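Local atomic coordinates of protein BCAM1869 (Burkholderia cenocepacia, PDB entry 4O2H), a protein that probably acts as a transcriptional regulator in quorum sensing, as an RsaM homolog of novel fold that associates with a second copy of itself. Residues S38-S43 with A55-Y60. Residues are numbered along the deposited sequence; the frame is centred on the assembly and turned at random.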
loop_
_atom_site.group_PDB
_atom_site.type_symbol
_atom_site.label_atom_id
_atom_site.label_comp_id
_atom_site.label_asym_id
_atom_site.label_seq_id
_atom_site.Cartn_x
_atom_site.Cartn_y
_atom_site.Cartn_z
ATOM N N SER A 38 6.620 -2.003 2.894
ATOM C CA SER A 38 6.824 -2.869 1.746
ATOM C C SER A 38 6.352 -4.256 2.144
ATOM O O SER A 38 6.417 -4.614 3.313
ATOM C CB SER A 38 8.292 -2.877 1.332
ATOM O OG SER A 38 8.762 -1.615 0.882
ATOM N N GLY A 39 5.841 -5.003 1.190
ATOM C CA GLY A 39 5.400 -6.365 1.422
ATOM C C GLY A 39 5.314 -7.137 0.137
ATOM O O GLY A 39 5.384 -6.564 -0.952
ATOM N N LEU A 40 5.210 -8.449 0.268
ATOM C CA LEU A 40 5.107 -9.346 -0.868
ATOM C C LEU A 40 3.649 -9.509 -1.276
ATOM O O LEU A 40 2.768 -9.469 -0.415
ATOM C CB LEU A 40 5.727 -10.723 -0.516
ATOM C CG LEU A 40 7.224 -10.685 -0.125
ATOM C CD1 LEU A 40 7.762 -12.097 0.101
ATOM C CD2 LEU A 40 8.089 -9.889 -1.156
ATOM N N ASP A 41 3.392 -9.615 -2.597
ATOM C CA ASP A 41 2.049 -9.895 -3.144
ATOM C C ASP A 41 2.149 -11.184 -4.017
ATOM O O ASP A 41 2.471 -11.071 -5.201
ATOM C CB ASP A 41 1.466 -8.681 -3.937
ATOM C CG ASP A 41 0.049 -8.891 -4.469
ATOM O OD1 ASP A 41 -0.518 -9.973 -4.245
ATOM O OD2 ASP A 41 -0.531 -7.930 -5.014
ATOM N N PRO A 42 1.877 -12.401 -3.465
ATOM C CA PRO A 42 2.013 -13.646 -4.278
ATOM C C PRO A 42 1.033 -13.717 -5.462
ATOM O O PRO A 42 1.315 -14.375 -6.465
ATOM C CB PRO A 42 1.747 -14.771 -3.265
ATOM C CG PRO A 42 0.962 -14.127 -2.172
ATOM C CD PRO A 42 1.476 -12.716 -2.079
ATOM N N SER A 43 -0.096 -13.032 -5.350
ATOM C CA SER A 43 -1.087 -12.950 -6.417
ATOM C C SER A 43 -0.539 -12.108 -7.592
ATOM O O SER A 43 -0.701 -12.509 -8.732
ATOM C CB SER A 43 -2.386 -12.365 -5.884
ATOM O OG SER A 43 -3.269 -12.085 -6.957
ATOM N N ALA A 55 9.998 -13.057 -12.778
ATOM C CA ALA A 55 10.161 -12.387 -11.489
ATOM C C ALA A 55 10.349 -13.388 -10.356
ATOM O O ALA A 55 9.650 -14.396 -10.277
ATOM C CB ALA A 55 8.971 -11.481 -11.201
ATOM N N ARG A 56 11.311 -13.093 -9.483
ATOM C CA ARG A 56 11.594 -13.881 -8.283
ATOM C C ARG A 56 10.584 -13.547 -7.186
ATOM O O ARG A 56 10.098 -14.435 -6.500
ATOM C CB ARG A 56 13.001 -13.544 -7.786
ATOM C CG ARG A 56 14.056 -14.530 -8.213
ATOM C CD ARG A 56 15.426 -13.946 -7.922
ATOM N NE ARG A 56 15.660 -13.807 -6.487
ATOM C CZ ARG A 56 16.591 -13.018 -5.972
ATOM N NH1 ARG A 56 17.380 -12.304 -6.766
ATOM N NH2 ARG A 56 16.733 -12.923 -4.655
ATOM N N LEU A 57 10.333 -12.230 -6.991
ATOM C CA LEU A 57 9.407 -11.682 -6.003
ATOM C C LEU A 57 8.637 -10.520 -6.609
ATOM O O LEU A 57 9.140 -9.857 -7.525
ATOM C CB LEU A 57 10.155 -11.155 -4.750
ATOM C CG LEU A 57 11.019 -12.067 -3.888
ATOM C CD1 LEU A 57 11.827 -11.212 -2.904
ATOM C CD2 LEU A 57 10.157 -13.097 -3.101
ATOM N N ALA A 58 7.461 -10.221 -6.042
ATOM C CA ALA A 58 6.673 -9.076 -6.412
ATOM C C ALA A 58 5.952 -8.573 -5.196
ATOM O O ALA A 58 5.591 -9.359 -4.311
ATOM C CB ALA A 58 5.688 -9.433 -7.509
ATOM N N GLY A 59 5.684 -7.274 -5.168
ATOM C CA GLY A 59 4.963 -6.708 -4.045
ATOM C C GLY A 59 4.679 -5.245 -4.198
ATOM O O GLY A 59 4.858 -4.663 -5.274
ATOM N N TYR A 60 4.287 -4.658 -3.077
ATOM C CA TYR A 60 3.931 -3.273 -2.902
ATOM C C TYR A 60 4.992 -2.576 -2.042
ATOM O O TYR A 60 5.772 -3.214 -1.325
ATOM C CB TYR A 60 2.521 -3.169 -2.252
ATOM C CG TYR A 60 2.527 -3.381 -0.748
ATOM C CD1 TYR A 60 2.782 -2.324 0.127
ATOM C CD2 TYR A 60 2.314 -4.648 -0.197
ATOM C CE1 TYR A 60 2.845 -2.522 1.506
ATOM C CE2 TYR A 60 2.331 -4.848 1.188
ATOM C CZ TYR A 60 2.637 -3.787 2.030
ATOM O OH TYR A 60 2.704 -3.957 3.392
#
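Ser-38 meets Tyr-60 through the backbone: its CA lies 3.3 Å from Tyr-60 O, a CA-H...O contact, while its OG is hydrogen-bonded to His-35 and Thr-61. At Gly-39 both backbone groups pair with Tyr-60, N to O and O to N at 3.1 Å each, which defines an antiparallel hydrogen-bonded pair. The Tyr-60 ring lies over the Ser-38 to Gly-39 peptide, its CG set between the backbone N and the carbonyl carbon (chi1 80°); Gly-39 N sits 3.4 Å above one ring face, toward the rim, and Tyr-60 CE2 comes 3.4 Å from Gly-39 CA, close over a residue without a side chain. Leu-40 faces Gly-59 in a non-hydrogen-bonded pair, CA to CA 4.1 Å, and its CD1 touches Leu-57 CD2 at 4.1 Å, the two side chains crossing obliquely. Asp-41 N then gives Ala-58 O a nearly straight bond (2.8 Å, 176°), while its carboxylate, as N-cap of helix 42-50, accepts weakly from Ser-43 N. The contact thus joins strand 34-40, outermost in this chain's antiparallel sheet, to strand 55-65; strand 74-83 continues it beyond, helix 128-138 packs on Ser-38 and Leu-40, and helix 42-50 covers Ala-58.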